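Local coordinates for 182aa long hypothetical protein (Pyrococcus horikoshii, PDB 2GAN), which is a putative acetyltransferase of the GNAT family whose function is unproven but which probably transfers an acetyl group from acetyl-coenzyme A, at residues 121-124 with 125-129; 166-170 with 171-175. One frame throughout, in Å; residues are numbered along the deposited sequence.

Along the chain, contact 1 comes first and is complete well before contact 2 begins, so the two stand in series and neither encloses nor crosses the other. Contact 1 bridges no long loop: it is the turn that leads into helix 123-137, the crossover between parallel strands 106-114 and 141-146, and a sulfate sits at the start of that helix. Contact 2 closes the short loop between strands 162-166 and 172-176, a hairpin set apart from the five-stranded sheet of its own chain and paired with a strand of the second subunit. The nearest atoms of the two contacts are about 20 Å apart. What they share is the second subunit, which also reaches the sulfate site.

Contact 1. Residues 121-124 with 125-129; sequences KGIG and STLLE. With SO4 (sulfate ion), chain C.
T126 grips the flat carbonyl group of G122 from both faces. Its hydroxyl OG1 gives a 3.0 Å hydrogen bond to G122 O. From the opposite face its backbone N approaches the same G122 O at 3.2 Å, each donor being tilted just under 30° from the carbonyl plane. One oxygen thus takes two donors from a single residue, which joins the N-cap residue G122 to the first turn of the helix. Regular helical bonds follow, L127 N to I123 O at 3.0 Å and L128 N to G124 O at 2.9 Å. On the inner side the I123 and L127 side chains lie side by side, I123 CG2 against L127 CD1, facing I79 and I82 of strand 78-85.

A sulfate, probably from the crystallisation liquor, sits at the start of the helix, held by the backbone N-H groups of G122, G124 and S125 and by S125 OG. G122 N binds sulfate O1 at 3.1 Å and G124 N binds O3 at 2.8 Å. S125 supplies two donors to O4, its backbone N at 2.9 Å and its OG at 2.8 Å. With OG set beside the backbone N (chi1 -59°), both S125 donors face the same anion oxygen. G124, having no side chain, lets O3 lie close against the backbone. Y156 OH of the second subunit also bonds the sulfate, and the amino end of the helix dipole would be expected to favour the negative charge.

G122 at the N-cap and G124 in the first turn match the Q/R-x-x-G-x-G/A signature of GNAT motif A, whose amides bind the coenzyme A pyrophosphate in relatives; the sulfate probably marks that phosphate site.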
ATOM      1  N   LYS A 121       7.691 -12.707  10.450  1.00 30.58           N
ATOM      2  CA  LYS A 121       8.479 -13.453  11.428  1.00 30.04           C
ATOM      3  C   LYS A 121       8.227 -12.961  12.849  1.00 28.79           C
ATOM      4  O   LYS A 121       8.826 -13.464  13.803  1.00 28.17           O
ATOM      5  CB  LYS A 121       9.971 -13.308  11.118  1.00 34.63           C
ATOM      6  CG  LYS A 121      10.397 -13.853   9.761  1.00 38.24           C
ATOM      7  CD  LYS A 121      10.373 -15.369   9.748  1.00 41.33           C
ATOM      8  CE  LYS A 121      10.862 -15.929   8.409  1.00 43.87           C
ATOM      9  NZ  LYS A 121      12.233 -15.446   8.030  1.00 44.48           N
ATOM     10  N   GLY A 122       7.352 -11.966  12.982  1.00 25.38           N
ATOM     11  CA  GLY A 122       7.036 -11.422  14.288  1.00 22.53           C
ATOM     12  C   GLY A 122       7.948 -10.280  14.706  1.00 22.21           C
ATOM     13  O   GLY A 122       7.806  -9.757  15.807  1.00 22.62           O
ATOM     14  N   ILE A 123       8.876  -9.882  13.837  1.00 21.05           N
ATOM     15  CA  ILE A 123       9.799  -8.801  14.172  1.00 22.03           C
ATOM     16  C   ILE A 123       9.102  -7.443  14.280  1.00 21.50           C
ATOM     17  O   ILE A 123       9.339  -6.693  15.225  1.00 23.74           O
ATOM     18  CB  ILE A 123      10.950  -8.696  13.137  1.00 22.10           C
ATOM     19  CG1 ILE A 123      11.742 -10.003  13.099  1.00 19.90           C
ATOM     20  CG2 ILE A 123      11.906  -7.572  13.535  1.00 21.34           C
ATOM     21  CD1 ILE A 123      12.750 -10.060  11.978  1.00 18.42           C
ATOM     22  N   GLY A 124       8.249  -7.129  13.314  1.00 20.17           N
ATOM     23  CA  GLY A 124       7.538  -5.867  13.346  1.00 20.49           C
ATOM     24  C   GLY A 124       6.684  -5.727  14.596  1.00 22.08           C
ATOM     25  O   GLY A 124       6.687  -4.676  15.246  1.00 19.83           O
ATOM     26  N   SER A 125       5.955  -6.787  14.940  1.00 20.76           N
ATOM     27  CA  SER A 125       5.095  -6.767  16.118  1.00 21.94           C
ATOM     28  C   SER A 125       5.898  -6.492  17.386  1.00 21.80           C
ATOM     29  O   SER A 125       5.474  -5.708  18.232  1.00 23.43           O
ATOM     30  CB  SER A 125       4.358  -8.105  16.269  1.00 21.36           C
ATOM     31  OG  SER A 125       3.558  -8.376  15.127  1.00 24.63           O
ATOM     32  N   THR A 126       7.054  -7.142  17.501  1.00 21.28           N
ATOM     33  CA  THR A 126       7.933  -7.003  18.660  1.00 21.31           C
ATOM     34  C   THR A 126       8.457  -5.584  18.774  1.00 22.33           C
ATOM     35  O   THR A 126       8.482  -4.998  19.863  1.00 23.60           O
ATOM     36  CB  THR A 126       9.138  -7.968  18.554  1.00 21.73           C
ATOM     37  OG1 THR A 126       8.682  -9.317  18.691  1.00 22.03           O
ATOM     38  CG2 THR A 126      10.179  -7.669  19.628  1.00 19.64           C
ATOM     39  N   LEU A 127       8.900  -5.036  17.648  1.00 21.57           N
ATOM     40  CA  LEU A 127       9.407  -3.679  17.649  1.00 21.45           C
ATOM     41  C   LEU A 127       8.297  -2.708  18.041  1.00 20.84           C
ATOM     42  O   LEU A 127       8.424  -1.992  19.034  1.00 21.29           O
ATOM     43  CB  LEU A 127       9.980  -3.323  16.271  1.00 22.91           C
ATOM     44  CG  LEU A 127      11.363  -3.920  15.972  1.00 23.89           C
ATOM     45  CD1 LEU A 127      11.786  -3.575  14.554  1.00 25.34           C
ATOM     46  CD2 LEU A 127      12.375  -3.363  16.971  1.00 23.94           C
ATOM     47  N   LEU A 128       7.197  -2.712  17.291  1.00 19.48           N
ATOM     48  CA  LEU A 128       6.080  -1.805  17.561  1.00 21.20           C
ATOM     49  C   LEU A 128       5.612  -1.889  19.017  1.00 24.16           C
ATOM     50  O   LEU A 128       5.482  -0.864  19.692  1.00 22.55           O
ATOM     51  CB  LEU A 128       4.915  -2.094  16.607  1.00 21.20           C
ATOM     52  CG  LEU A 128       3.774  -1.070  16.536  1.00 21.84           C
ATOM     53  CD1 LEU A 128       4.325   0.327  16.236  1.00 21.74           C
ATOM     54  CD2 LEU A 128       2.792  -1.493  15.456  1.00 20.65           C
ATOM     55  N   GLU A 129       5.369  -3.107  19.501  1.00 24.70           N
ATOM     56  CA  GLU A 129       4.941  -3.302  20.882  1.00 27.11           C
ATOM     57  C   GLU A 129       5.946  -2.664  21.835  1.00 26.17           C
ATOM     58  O   GLU A 129       5.576  -1.969  22.779  1.00 26.87           O
ATOM     59  CB  GLU A 129       4.812  -4.796  21.201  1.00 29.58           C
ATOM     60  CG  GLU A 129       4.624  -5.088  22.689  1.00 37.59           C
ATOM     61  CD  GLU A 129       4.559  -6.578  22.999  1.00 43.25           C
ATOM     62  OE1 GLU A 129       5.509  -7.313  22.627  1.00 44.66           O
ATOM     63  OE2 GLU A 129       3.556  -7.006  23.623  1.00 44.93           O
TER
HETATM   64  S   SO4 C1201       5.483  -8.968  11.692  1.00 24.69           S
HETATM   65  O1  SO4 C1201       5.503 -10.306  11.080  1.00 30.26           O
HETATM   66  O2  SO4 C1201       4.279  -8.259  11.248  1.00 26.63           O
HETATM   67  O3  SO4 C1201       6.686  -8.225  11.270  1.00 29.61           O
HETATM   68  O4  SO4 C1201       5.476  -9.072  13.153  1.00 25.77           O

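Contact 2. Residues 166-170 with 171-175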
HETATM    1  N   MSE A 166     -10.397  12.644  -8.093  1.00 59.64           N
HETATM    2  CA  MSE A 166     -11.381  12.734  -7.023  1.00 60.85           C
HETATM    3  C   MSE A 166     -11.073  11.746  -5.909  1.00 59.67           C
HETATM    4  O   MSE A 166     -10.414  10.732  -6.134  1.00 60.16           O
HETATM    5  CB  MSE A 166     -12.769  12.449  -7.595  1.00 64.29           C
HETATM    6  CG  MSE A 166     -13.918  12.660  -6.634  1.00 69.75           C
HETATM    7 SE   MSE A 166     -15.611  12.314  -7.514  1.00 79.35          SE
HETATM    8  CE  MSE A 166     -15.770  13.969  -8.502  1.00 75.71           C
ATOM      9  N   ARG A 167     -11.543  12.044  -4.704  1.00 58.03           N
ATOM     10  CA  ARG A 167     -11.311  11.154  -3.579  1.00 57.18           C
ATOM     11  C   ARG A 167     -12.492  11.112  -2.619  1.00 56.24           C
ATOM     12  O   ARG A 167     -12.307  11.059  -1.402  1.00 56.22           O
ATOM     13  CB  ARG A 167     -10.037  11.556  -2.822  1.00 57.68           C
ATOM     14  CG  ARG A 167      -9.976  13.005  -2.351  1.00 58.44           C
ATOM     15  CD  ARG A 167      -9.500  13.938  -3.466  1.00 59.41           C
ATOM     16  NE  ARG A 167      -9.199  15.285  -2.975  1.00 58.33           N
ATOM     17  CZ  ARG A 167     -10.107  16.134  -2.500  1.00 57.57           C
ATOM     18  NH1 ARG A 167      -9.728  17.333  -2.077  1.00 56.73           N
ATOM     19  NH2 ARG A 167     -11.389  15.794  -2.457  1.00 54.91           N
ATOM     20  N   TYR A 168     -13.705  11.109  -3.166  1.00 54.82           N
ATOM     21  CA  TYR A 168     -14.905  11.089  -2.336  1.00 53.90           C
ATOM     22  C   TYR A 168     -15.066   9.781  -1.564  1.00 52.72           C
ATOM     23  O   TYR A 168     -14.748   8.702  -2.067  1.00 52.25           O
ATOM     24  CB  TYR A 168     -16.148  11.386  -3.192  1.00 54.80           C
ATOM     25  CG  TYR A 168     -16.983  10.186  -3.603  1.00 55.08           C
ATOM     26  CD1 TYR A 168     -16.432   9.128  -4.327  1.00 53.00           C
ATOM     27  CD2 TYR A 168     -18.340  10.125  -3.275  1.00 54.56           C
ATOM     28  CE1 TYR A 168     -17.215   8.039  -4.712  1.00 53.60           C
ATOM     29  CE2 TYR A 168     -19.129   9.046  -3.653  1.00 54.33           C
ATOM     30  CZ  TYR A 168     -18.562   8.006  -4.369  1.00 54.15           C
ATOM     31  OH  TYR A 168     -19.347   6.935  -4.728  1.00 55.79           O
ATOM     32  N   LYS A 169     -15.557   9.896  -0.331  1.00 51.95           N
ATOM     33  CA  LYS A 169     -15.749   8.740   0.540  1.00 50.21           C
ATOM     34  C   LYS A 169     -14.401   8.093   0.840  1.00 48.83           C
ATOM     35  O   LYS A 169     -13.358   8.742   0.749  1.00 49.35           O
ATOM     36  CB  LYS A 169     -16.680   7.718  -0.119  1.00 50.53           C
ATOM     37  CG  LYS A 169     -18.157   7.825   0.265  1.00 51.59           C
ATOM     38  CD  LYS A 169     -18.776   9.159  -0.126  1.00 51.28           C
ATOM     39  CE  LYS A 169     -20.287   9.112   0.025  1.00 51.56           C
ATOM     40  NZ  LYS A 169     -20.869   7.960  -0.721  1.00 51.69           N
ATOM     41  N   GLU A 170     -14.429   6.810   1.188  1.00 46.84           N
ATOM     42  CA  GLU A 170     -13.207   6.075   1.500  1.00 44.66           C
ATOM     43  C   GLU A 170     -12.439   5.681   0.237  1.00 42.04           C
ATOM     44  O   GLU A 170     -11.524   4.855   0.302  1.00 39.91           O
ATOM     45  CB  GLU A 170     -13.525   4.796   2.283  1.00 46.96           C
ATOM     46  CG  GLU A 170     -14.446   4.970   3.485  1.00 50.89           C
ATOM     47  CD  GLU A 170     -14.370   3.787   4.449  1.00 54.10           C
ATOM     48  OE1 GLU A 170     -14.463   2.621   3.991  1.00 54.87           O
ATOM     49  OE2 GLU A 170     -14.228   4.026   5.672  1.00 53.80           O
ATOM     50  N   PHE A 171     -12.794   6.271  -0.902  1.00 38.45           N
ATOM     51  CA  PHE A 171     -12.134   5.927  -2.154  1.00 37.36           C
ATOM     52  C   PHE A 171     -11.411   7.075  -2.837  1.00 35.14           C
ATOM     53  O   PHE A 171     -11.665   8.241  -2.562  1.00 34.78           O
ATOM     54  CB  PHE A 171     -13.144   5.346  -3.153  1.00 39.16           C
ATOM     55  CG  PHE A 171     -14.312   4.659  -2.514  1.00 40.60           C
ATOM     56  CD1 PHE A 171     -15.413   5.388  -2.079  1.00 40.44           C
ATOM     57  CD2 PHE A 171     -14.309   3.283  -2.331  1.00 42.22           C
ATOM     58  CE1 PHE A 171     -16.495   4.753  -1.478  1.00 41.12           C
ATOM     59  CE2 PHE A 171     -15.389   2.638  -1.729  1.00 42.83           C
ATOM     60  CZ  PHE A 171     -16.482   3.376  -1.300  1.00 42.02           C
ATOM     61  N   VAL A 172     -10.516   6.718  -3.750  1.00 34.58           N
ATOM     62  CA  VAL A 172      -9.756   7.694  -4.517  1.00 34.19           C
ATOM     63  C   VAL A 172      -9.861   7.341  -5.995  1.00 33.87           C
ATOM     64  O   VAL A 172      -9.191   6.423  -6.459  1.00 34.72           O
ATOM     65  CB  VAL A 172      -8.269   7.680  -4.129  1.00 34.14           C
ATOM     66  CG1 VAL A 172      -7.500   8.632  -5.029  1.00 33.83           C
ATOM     67  CG2 VAL A 172      -8.100   8.071  -2.670  1.00 32.94           C
ATOM     68  N   ILE A 173     -10.698   8.062  -6.734  1.00 34.24           N
ATOM     69  CA  ILE A 173     -10.863   7.786  -8.156  1.00 34.65           C
ATOM     70  C   ILE A 173      -9.740   8.379  -9.003  1.00 35.06           C
ATOM     71  O   ILE A 173      -9.371   9.544  -8.833  1.00 33.76           O
ATOM     72  CB  ILE A 173     -12.204   8.331  -8.689  1.00 36.92           C
ATOM     73  CG1 ILE A 173     -13.375   7.681  -7.949  1.00 38.48           C
ATOM     74  CG2 ILE A 173     -12.322   8.054 -10.178  1.00 37.72           C
ATOM     75  CD1 ILE A 173     -13.726   8.357  -6.651  1.00 42.49           C
ATOM     76  N   LEU A 174      -9.195   7.567  -9.910  1.00 33.61           N
ATOM     77  CA  LEU A 174      -8.117   8.007 -10.795  1.00 33.99           C
ATOM     78  C   LEU A 174      -8.577   7.893 -12.245  1.00 34.60           C
ATOM     79  O   LEU A 174      -9.377   7.020 -12.585  1.00 35.24           O
ATOM     80  CB  LEU A 174      -6.872   7.142 -10.599  1.00 35.66           C
ATOM     81  CG  LEU A 174      -6.374   6.921  -9.170  1.00 35.60           C
ATOM     82  CD1 LEU A 174      -5.339   5.813  -9.170  1.00 36.90           C
ATOM     83  CD2 LEU A 174      -5.789   8.209  -8.613  1.00 37.12           C
ATOM     84  N   LYS A 175      -8.061   8.770 -13.097  1.00 34.17           N
ATOM     85  CA  LYS A 175      -8.426   8.777 -14.508  1.00 34.28           C
ATOM     86  C   LYS A 175      -7.195   8.718 -15.400  1.00 34.17           C
ATOM     87  O   LYS A 175      -6.208   9.415 -15.159  1.00 32.73           O
ATOM     88  CB  LYS A 175      -9.235  10.036 -14.842  1.00 37.01           C
ATOM     89  CG  LYS A 175      -9.560  10.188 -16.324  1.00 39.33           C
ATOM     90  CD  LYS A 175     -10.416  11.420 -16.605  1.00 40.95           C
ATOM     91  CE  LYS A 175     -10.694  11.557 -18.103  1.00 42.93           C
ATOM     92  NZ  LYS A 175     -11.592  12.692 -18.451  1.00 41.98           N
TER
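A type II' beta turn from Y168 to F171 closes the hairpin of strands 162-166 and 172-176, with M166 and I173 forming an antiparallel hydrogen-bonded pair next to it along the hairpin. All three backbone bonds across this end are weak: F171 N to Y168 O, M166 N to I173 O, and I173 N to M166 O, the last short at 2.8 Å but strongly bent at 121°.

Side chains pack beside these bonds. I173 CD1 meets Y168 CD1 at 3.6 Å, at the edge of the tyrosine ring and near its plane. The Y168 and F171 side chains run alongside each other as an oblique pair, their ring planes inclined by 36°. K169 CB lies over the centre of one face of the Y168 ring and meets F171 CE1 obliquely at 3.3 Å. Y168 O lies in the plane of the F171 ring at its edge. The F171 chi1 of -28°, off a staggered value, leaves CG beside the backbone N, with K169 CB and Y168 O both near CD1. W96 of the second subunit also packs on F171.

Apolar and aromatic contacts thus accompany the weak turn and bridge bonds, while backbone bonds to I165 and R163 and an antiparallel ladder with the second subunit also hold strand 172-175.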